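Side-chain contacts in transcriptional regulator, LysR family (Vibrio cholerae, PDB 3SZP), which activates virulence genes in Vibrio cholerae as a LysR-type transcription factor, probably by binding promoter DNA through its winged helix-turn-helix domain: residues A38-D41 with R46-N49; L11-G16 with R63-C68; L6-L11 with T33-A38. All blocks are in the same frame, centred on the assembly; numbering follows the deposited sequence.

Interaction 1 (A38-D41 with R46-N49); sequences ALED and RLLN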
loop_
_atom_site.group_PDB
_atom_site.type_symbol
_atom_site.label_atom_id
_atom_site.label_comp_id
_atom_site.label_asym_id
_atom_site.label_seq_id
_atom_site.Cartn_x
_atom_site.Cartn_y
_atom_site.Cartn_z
ATOM N N ALA A 38 7.047 -10.737 18.256
ATOM C CA ALA A 38 7.296 -11.300 19.568
ATOM C C ALA A 38 7.071 -10.227 20.620
ATOM O O ALA A 38 6.490 -10.502 21.654
ATOM C CB ALA A 38 8.722 -11.859 19.671
ATOM N N LEU A 39 7.548 -9.011 20.362
ATOM C CA LEU A 39 7.324 -7.913 21.297
ATOM C C LEU A 39 5.809 -7.707 21.539
ATOM O O LEU A 39 5.348 -7.693 22.678
ATOM C CB LEU A 39 7.969 -6.631 20.772
ATOM C CG LEU A 39 7.695 -5.332 21.540
ATOM C CD1 LEU A 39 8.166 -5.456 22.982
ATOM C CD2 LEU A 39 8.371 -4.136 20.848
ATOM N N GLU A 40 5.052 -7.583 20.454
ATOM C CA GLU A 40 3.604 -7.403 20.521
ATOM C C GLU A 40 2.906 -8.545 21.266
ATOM O O GLU A 40 2.051 -8.293 22.109
ATOM C CB GLU A 40 3.016 -7.198 19.111
ATOM C CG GLU A 40 3.527 -5.921 18.446
ATOM C CD GLU A 40 2.892 -5.642 17.090
ATOM O OE1 GLU A 40 2.434 -6.596 16.438
ATOM O OE2 GLU A 40 2.830 -4.457 16.686
ATOM N N ASP A 41 3.288 -9.783 20.955
ATOM C CA ASP A 41 2.796 -10.973 21.656
ATOM C C ASP A 41 3.096 -10.922 23.152
ATOM O O ASP A 41 2.269 -11.345 23.963
ATOM C CB ASP A 41 3.396 -12.265 21.065
ATOM C CG ASP A 41 2.785 -12.643 19.717
ATOM O OD1 ASP A 41 1.694 -12.143 19.384
ATOM O OD2 ASP A 41 3.395 -13.447 18.988
ATOM N N ARG A 46 -0.842 -4.430 19.919
ATOM C CA ARG A 46 -0.370 -4.061 18.596
ATOM C C ARG A 46 0.304 -2.702 18.717
ATOM O O ARG A 46 -0.276 -1.758 19.237
ATOM C CB ARG A 46 -1.548 -4.001 17.615
ATOM C CG ARG A 46 -1.197 -3.792 16.145
ATOM C CD ARG A 46 -2.482 -3.870 15.303
ATOM N NE ARG A 46 -2.263 -3.532 13.904
ATOM C CZ ARG A 46 -1.797 -4.375 12.976
ATOM N NH1 ARG A 46 -1.489 -5.634 13.291
ATOM N NH2 ARG A 46 -1.637 -3.954 11.723
ATOM N N LEU A 47 1.534 -2.608 18.239
ATOM C CA LEU A 47 2.315 -1.370 18.348
ATOM C C LEU A 47 2.425 -0.594 17.037
ATOM O O LEU A 47 2.536 0.623 17.055
ATOM C CB LEU A 47 3.727 -1.651 18.873
ATOM C CG LEU A 47 3.807 -2.168 20.307
ATOM C CD1 LEU A 47 5.249 -2.443 20.650
ATOM C CD2 LEU A 47 3.195 -1.172 21.299
ATOM N N LEU A 48 2.425 -1.307 15.914
ATOM C CA LEU A 48 2.683 -0.722 14.600
ATOM C C LEU A 48 1.648 -1.179 13.608
ATOM O O LEU A 48 1.197 -2.322 13.648
ATOM C CB LEU A 48 4.028 -1.196 14.049
ATOM C CG LEU A 48 5.312 -0.772 14.747
ATOM C CD1 LEU A 48 6.509 -1.523 14.172
ATOM C CD2 LEU A 48 5.492 0.731 14.590
ATOM N N ASN A 49 1.299 -0.285 12.694
ATOM C CA ASN A 49 0.544 -0.654 11.517
ATOM C C ASN A 49 1.455 -0.695 10.293
ATOM O O ASN A 49 2.338 0.152 10.128
ATOM C CB ASN A 49 -0.609 0.327 11.294
ATOM C CG ASN A 49 -1.706 0.185 12.336
ATOM O OD1 ASN A 49 -2.188 -0.924 12.608
ATOM N ND2 ASN A 49 -2.102 1.308 12.936
HETATM O O HOH W 1 1.725 -4.828 13.939
#
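One carboxylate oxygen of E40 carries the polar half of this contact, taking backbone N-H groups from two successive residues. L47 N donates to E40 OE2 at 2.7 Å, nearly straight at 164° and from above the carboxylate plane. L48 N donates to the same OE2 at 3.3 Å, a longer bond arriving close to the line of the C-O bond. With CG anti to its carbonyl carbon (chi1 -64°) and the chain extended beyond, the glutamate reaches from the helix to the start of the wing. Water 1 lies near both sides as well, 3.0 Å from E40 OE2 and 2.6 Å from L48 O. Two N-H groups on one buried oxygen probably favour the ionised carboxylate.

Within 46-49, R46 grips N49 side-on: NE and NH2 both point at N49 OD1, which lies close to the guanidinium plane; the NE bond measures 2.9 Å.

The apolar half is small. L39 CD2 meets L47 CD1 at 3.6 Å, the two side chains crossing at about a right angle.

Helix 29-43 is thereby tied to the entry of the wing of the winged helix-turn-helix. F9 of helix 3-15 packs on L39, L47 and L48, strand 54-57 flanks L48 through L55 and L57, and R46 packs against N269 of the second subunit.

Interaction 2 (L11-G16 with R63-C68); sequences LVVENG and RFYKDC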
loop_
_atom_site.group_PDB
_atom_site.type_symbol
_atom_site.label_atom_id
_atom_site.label_comp_id
_atom_site.label_asym_id
_atom_site.label_seq_id
_atom_site.Cartn_x
_atom_site.Cartn_y
_atom_site.Cartn_z
ATOM N N LEU A 11 14.052 1.672 17.065
ATOM C CA LEU A 11 14.902 1.938 15.904
ATOM C C LEU A 11 14.088 1.910 14.619
ATOM O O LEU A 11 14.352 2.666 13.678
ATOM C CB LEU A 11 16.046 0.918 15.800
ATOM C CG LEU A 11 17.124 0.858 16.882
ATOM C CD1 LEU A 11 18.189 -0.179 16.507
ATOM C CD2 LEU A 11 17.762 2.217 17.109
ATOM N N VAL A 12 13.114 1.007 14.574
ATOM C CA VAL A 12 12.233 0.918 13.421
ATOM C C VAL A 12 11.477 2.234 13.236
ATOM O O VAL A 12 11.356 2.732 12.126
ATOM C CB VAL A 12 11.252 -0.254 13.564
ATOM C CG1 VAL A 12 10.072 -0.086 12.616
ATOM C CG2 VAL A 12 11.983 -1.603 13.329
ATOM N N VAL A 13 10.988 2.797 14.335
ATOM C CA VAL A 13 10.257 4.057 14.276
ATOM C C VAL A 13 11.164 5.181 13.795
ATOM O O VAL A 13 10.773 5.987 12.962
ATOM C CB VAL A 13 9.656 4.440 15.657
ATOM C CG1 VAL A 13 8.979 5.799 15.588
ATOM C CG2 VAL A 13 8.676 3.386 16.118
ATOM N N GLU A 14 12.387 5.221 14.313
ATOM C CA GLU A 14 13.335 6.257 13.926
ATOM C C GLU A 14 13.711 6.205 12.448
ATOM O O GLU A 14 13.812 7.239 11.789
ATOM C CB GLU A 14 14.584 6.177 14.790
ATOM C CG GLU A 14 14.327 6.596 16.215
ATOM C CD GLU A 14 15.529 6.379 17.100
ATOM O OE1 GLU A 14 16.577 5.897 16.588
ATOM O OE2 GLU A 14 15.421 6.692 18.315
ATOM N N ASN A 15 13.918 4.999 11.930
ATOM C CA ASN A 15 14.273 4.831 10.522
ATOM C C ASN A 15 13.062 4.915 9.589
ATOM O O ASN A 15 13.172 5.358 8.441
ATOM C CB ASN A 15 15.034 3.521 10.314
ATOM C CG ASN A 15 16.367 3.503 11.042
ATOM O OD1 ASN A 15 17.267 4.290 10.736
ATOM N ND2 ASN A 15 16.507 2.597 11.998
ATOM N N GLY A 16 11.911 4.477 10.085
ATOM C CA GLY A 16 10.674 4.615 9.346
ATOM C C GLY A 16 10.273 3.429 8.481
ATOM O O GLY A 16 9.228 3.481 7.823
ATOM N N ARG A 63 2.570 5.647 22.555
ATOM C CA ARG A 63 2.881 5.777 23.970
ATOM C C ARG A 63 4.232 5.116 24.319
ATOM O O ARG A 63 5.034 5.682 25.064
ATOM C CB ARG A 63 1.742 5.160 24.791
ATOM C CG ARG A 63 1.904 5.245 26.286
ATOM C CD ARG A 63 1.534 6.623 26.814
ATOM N NE ARG A 63 1.841 6.708 28.234
ATOM C CZ ARG A 63 1.008 6.338 29.205
ATOM N NH1 ARG A 63 -0.212 5.869 28.918
ATOM N NH2 ARG A 63 1.395 6.450 30.475
ATOM N N PHE A 64 4.484 3.929 23.776
ATOM C CA PHE A 64 5.753 3.242 24.033
ATOM C C PHE A 64 6.953 4.012 23.475
ATOM O O PHE A 64 7.968 4.175 24.160
ATOM C CB PHE A 64 5.735 1.801 23.512
ATOM C CG PHE A 64 5.115 0.816 24.472
ATOM C CD1 PHE A 64 5.884 0.236 25.481
ATOM C CD2 PHE A 64 3.770 0.481 24.377
ATOM C CE1 PHE A 64 5.339 -0.673 26.368
ATOM C CE2 PHE A 64 3.203 -0.424 25.254
ATOM C CZ PHE A 64 3.998 -1.005 26.268
ATOM N N TYR A 65 6.830 4.507 22.254
ATOM C CA TYR A 65 7.917 5.248 21.629
ATOM C C TYR A 65 8.254 6.509 22.413
ATOM O O TYR A 65 9.399 6.711 22.808
ATOM C CB TYR A 65 7.569 5.610 20.185
ATOM C CG TYR A 65 8.624 6.454 19.504
ATOM C CD1 TYR A 65 9.882 5.933 19.209
ATOM C CD2 TYR A 65 8.364 7.774 19.157
ATOM C CE1 TYR A 65 10.852 6.705 18.583
ATOM C CE2 TYR A 65 9.328 8.559 18.524
ATOM C CZ TYR A 65 10.573 8.019 18.244
ATOM O OH TYR A 65 11.530 8.797 17.615
ATOM N N LYS A 66 7.255 7.357 22.634
ATOM C CA LYS A 66 7.464 8.625 23.321
ATOM C C LYS A 66 8.055 8.421 24.717
ATOM O O LYS A 66 9.037 9.053 25.066
ATOM C CB LYS A 66 6.152 9.422 23.389
ATOM C CG LYS A 66 6.304 10.879 23.843
ATOM C CD LYS A 66 7.384 11.606 23.016
ATOM C CE LYS A 66 7.256 13.146 23.081
ATOM N NZ LYS A 66 7.316 13.712 24.471
ATOM N N ASP A 67 7.464 7.521 25.496
ATOM C CA ASP A 67 7.817 7.339 26.905
ATOM C C ASP A 67 9.128 6.597 27.143
ATOM O O ASP A 67 9.946 7.030 27.949
ATOM C CB ASP A 67 6.690 6.625 27.659
ATOM C CG ASP A 67 5.525 7.544 27.964
ATOM O OD1 ASP A 67 5.442 8.594 27.300
ATOM O OD2 ASP A 67 4.702 7.229 28.860
ATOM N N CYS A 68 9.312 5.472 26.459
ATOM C CA CYS A 68 10.476 4.623 26.673
ATOM C C CYS A 68 11.738 5.085 25.958
ATOM O O CYS A 68 12.844 4.781 26.408
ATOM C CB CYS A 68 10.180 3.192 26.239
ATOM S SG CYS A 68 8.892 2.412 27.184
#
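V13 lays its CG1 methyl over the centre of the Y65 ring, 3.6 Å from the ring centroid and only 11° off the ring normal, a well-centred CH-pi contact. The methyl therefore touches the whole ring rather than one corner of it; its closest carbon is Y65 CE1, at 3.6 Å from V13 CG1. V13 CB follows behind at 3.9 Å from Y65 CD1, so the branch leans over the CD1-CE1 side of the ring. Y65 gets there by holding CG anti to its backbone N (chi1 177°), which carries the ring across from helix 59-83 to helix 3-15.

The phenol end is met differently. E14 comes up to the edge of the ring, near its plane, and touches it with the aliphatic part of its chain: E14 CG lies 3.8 Å from Y65 OH. The carboxylate plane is turned 78° from the ring, and its OE2 forms a salt bridge with R10, one turn earlier on the same helix.

This pairing joins the first helix of the DNA-binding domain to the long helix that leaves it, the linker helix of LysR-type regulators. On the 3-15 side, V13 also touches L57 of strand 54-57, so the valine meets both the wing and the linker helix. Further round helix 59-83, F64 packs on I82 of the second subunit, while R63 forms salt bridges both to D67, one turn on, and to E85 of that subunit.

No hydrogen bond or salt bridge joins 11-16 to 63-68. With one CH-pi contact and the E14 methylene against the phenol oxygen, shape and dispersion hold these segments together, not directional bonds; the charges of E14 and R63 are paired along their own helices and, for R63, also across the subunit interface.

Interaction 3 (L6-L11 with T33-A38); sequences LNLFRL and TRRIQA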
loop_
_atom_site.group_PDB
_atom_site.type_symbol
_atom_site.label_atom_id
_atom_site.label_comp_id
_atom_site.label_asym_id
_atom_site.label_seq_id
_atom_site.Cartn_x
_atom_site.Cartn_y
_atom_site.Cartn_z
ATOM N N LEU A 6 12.093 -4.213 22.215
ATOM C CA LEU A 6 11.581 -2.871 22.490
ATOM C C LEU A 6 12.521 -1.841 21.873
ATOM O O LEU A 6 12.083 -0.889 21.231
ATOM C CB LEU A 6 11.474 -2.643 24.002
ATOM C CG LEU A 6 10.939 -1.279 24.432
ATOM C CD1 LEU A 6 9.521 -1.052 23.882
ATOM C CD2 LEU A 6 10.941 -1.148 25.949
ATOM N N ASN A 7 13.820 -2.046 22.064
ATOM C CA ASN A 7 14.816 -1.173 21.455
ATOM C C ASN A 7 14.763 -1.224 19.951
ATOM O O ASN A 7 14.953 -0.204 19.290
ATOM C CB ASN A 7 16.235 -1.551 21.879
ATOM C CG ASN A 7 17.244 -0.486 21.500
ATOM O OD1 ASN A 7 17.004 0.703 21.708
ATOM N ND2 ASN A 7 18.371 -0.902 20.935
ATOM N N LEU A 8 14.534 -2.421 19.417
ATOM C CA LEU A 8 14.463 -2.610 17.970
ATOM C C LEU A 8 13.244 -1.867 17.436
ATOM O O LEU A 8 13.291 -1.261 16.370
ATOM C CB LEU A 8 14.365 -4.091 17.592
ATOM C CG LEU A 8 14.134 -4.287 16.075
ATOM C CD1 LEU A 8 15.326 -3.721 15.296
ATOM C CD2 LEU A 8 13.903 -5.752 15.692
ATOM N N PHE A 9 12.155 -1.921 18.196
ATOM C CA PHE A 9 10.935 -1.195 17.856
ATOM C C PHE A 9 11.234 0.293 17.774
ATOM O O PHE A 9 10.873 0.951 16.805
ATOM C CB PHE A 9 9.853 -1.478 18.899
ATOM C CG PHE A 9 8.784 -0.419 18.983
ATOM C CD1 PHE A 9 7.816 -0.293 17.983
ATOM C CD2 PHE A 9 8.726 0.437 20.076
ATOM C CE1 PHE A 9 6.815 0.672 18.077
ATOM C CE2 PHE A 9 7.710 1.396 20.180
ATOM C CZ PHE A 9 6.764 1.521 19.173
ATOM N N ARG A 10 11.919 0.820 18.783
ATOM C CA ARG A 10 12.345 2.210 18.743
ATOM C C ARG A 10 13.125 2.546 17.463
ATOM O O ARG A 10 12.885 3.587 16.848
ATOM C CB ARG A 10 13.193 2.546 19.968
ATOM C CG ARG A 10 13.813 3.942 19.920
ATOM C CD ARG A 10 14.729 4.200 21.112
ATOM N NE ARG A 10 15.955 3.400 21.076
ATOM C CZ ARG A 10 17.137 3.848 20.645
ATOM N NH1 ARG A 10 17.262 5.087 20.182
ATOM N NH2 ARG A 10 18.200 3.049 20.662
ATOM N N LEU A 11 14.052 1.672 17.065
ATOM C CA LEU A 11 14.902 1.938 15.904
ATOM C C LEU A 11 14.088 1.910 14.619
ATOM O O LEU A 11 14.352 2.666 13.678
ATOM C CB LEU A 11 16.046 0.918 15.800
ATOM C CG LEU A 11 17.124 0.858 16.882
ATOM C CD1 LEU A 11 18.189 -0.179 16.507
ATOM C CD2 LEU A 11 17.762 2.217 17.109
ATOM N N THR A 33 10.727 -8.514 11.518
ATOM C CA THR A 33 9.299 -8.740 11.572
ATOM C C THR A 33 8.948 -9.701 12.690
ATOM O O THR A 33 7.972 -9.507 13.415
ATOM C CB THR A 33 8.798 -9.345 10.262
ATOM O OG1 THR A 33 8.948 -8.383 9.215
ATOM C CG2 THR A 33 7.317 -9.712 10.384
ATOM N N ARG A 34 9.751 -10.746 12.807
ATOM C CA ARG A 34 9.525 -11.791 13.783
ATOM C C ARG A 34 9.663 -11.235 15.189
ATOM O O ARG A 34 8.895 -11.580 16.083
ATOM C CB ARG A 34 10.553 -12.900 13.567
ATOM C CG ARG A 34 10.233 -14.227 14.222
ATOM C CD ARG A 34 11.012 -15.362 13.517
ATOM N NE ARG A 34 12.468 -15.224 13.645
ATOM C CZ ARG A 34 13.328 -15.369 12.636
ATOM N NH1 ARG A 34 12.884 -15.649 11.406
ATOM N NH2 ARG A 34 14.637 -15.245 12.849
ATOM N N ARG A 35 10.648 -10.365 15.367
ATOM C CA ARG A 35 10.979 -9.843 16.680
ATOM C C ARG A 35 9.979 -8.779 17.119
ATOM O O ARG A 35 9.665 -8.685 18.300
ATOM C CB ARG A 35 12.441 -9.351 16.744
ATOM C CG ARG A 35 13.470 -10.508 16.717
ATOM C CD ARG A 35 14.908 -10.015 16.806
ATOM N NE ARG A 35 15.050 -9.060 17.898
ATOM C CZ ARG A 35 16.047 -8.188 18.025
ATOM N NH1 ARG A 35 17.032 -8.157 17.124
ATOM N NH2 ARG A 35 16.044 -7.336 19.047
ATOM N N ILE A 36 9.453 -8.005 16.176
ATOM C CA ILE A 36 8.392 -7.067 16.511
ATOM C C ILE A 36 7.126 -7.833 16.895
ATOM O O ILE A 36 6.440 -7.469 17.836
ATOM C CB ILE A 36 8.071 -6.119 15.349
ATOM C CG1 ILE A 36 9.289 -5.256 15.012
ATOM C CG2 ILE A 36 6.890 -5.234 15.713
ATOM C CD1 ILE A 36 9.591 -4.248 16.086
ATOM N N GLN A 37 6.821 -8.890 16.149
ATOM C CA GLN A 37 5.704 -9.751 16.497
ATOM C C GLN A 37 5.843 -10.283 17.915
ATOM O O GLN A 37 4.876 -10.285 18.678
ATOM C CB GLN A 37 5.599 -10.941 15.550
ATOM C CG GLN A 37 4.431 -11.861 15.907
ATOM C CD GLN A 37 3.078 -11.207 15.645
ATOM O OE1 GLN A 37 2.389 -10.760 16.567
ATOM N NE2 GLN A 37 2.697 -11.140 14.372
ATOM N N ALA A 38 7.047 -10.737 18.256
ATOM C CA ALA A 38 7.296 -11.300 19.568
ATOM C C ALA A 38 7.071 -10.227 20.620
ATOM O O ALA A 38 6.490 -10.502 21.654
ATOM C CB ALA A 38 8.722 -11.859 19.671
#
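L8 and R35 cross at about a right angle where helix 3-15 packs on helix 29-43, the first and third helices of the winged helix-turn-helix; by analogy with the family, the third is the recognition helix. From R35 CB, which lies 4.0 Å from L8 CD2, the arginine chain runs outward and bends at chi3 (49°), folding the guanidinium back over the leucine. R35 NE then lies 4.1 Å from L8 CD2, and this methyl stands 4.0 Å above the guanidinium plane, over its centre, with CZ the atom beneath it. At the tip, R35 NH2 approaches L8 CB at 3.9 Å. One flat face of the cation thus rests on a leucine side chain, while its polar rim turns to another partner: NE forms a salt bridge with D5, about one turn before L8 and its neighbour F9. Because D5 belongs to the helix that supplies the leucine, this bond probably helps to keep the guanidinium lying against L8.

Deeper in the interface the contact is purely apolar. I36 points its CD1 at the backbone of the facing helix, close to F9 CA, and no hydrogen bond joins the two segments. The F9 ring passes on from this point to touch F64 of helix 59-83, so that the phenylalanine links several elements of the domain core. I36 also packs on L48, and Y18 of helix 18-25 covers it from the second helix.

On another side of helix 3-15, R10 NE and NH2 both donate to N7 OD1, and that oxygen lies almost exactly in the guanidinium plane. The closest point of the isoleucine contact is I36 CD1 to F9 CA, at 3.8 Å.

Overall arrangement
All three contacts lie in the N-terminal DNA-binding domain and its linker helix, their centres 8 to 12 Å apart. Helix 3-15 serves both interaction 2 and interaction 3, while helix 29-43 serves interactions 1 and 3; interaction 1 is nested within the chain loop closed by interaction 2, and the segments of 2 and 3 alternate. F9 stands at the junction and joins the three contacts, and L47 of interaction 1 packs directly on F64 of interaction 2. Wing, first and third helices and linker helix thus share one core. Residues of each pair of segments also reach the second subunit, so this core lies next to the subunit interface.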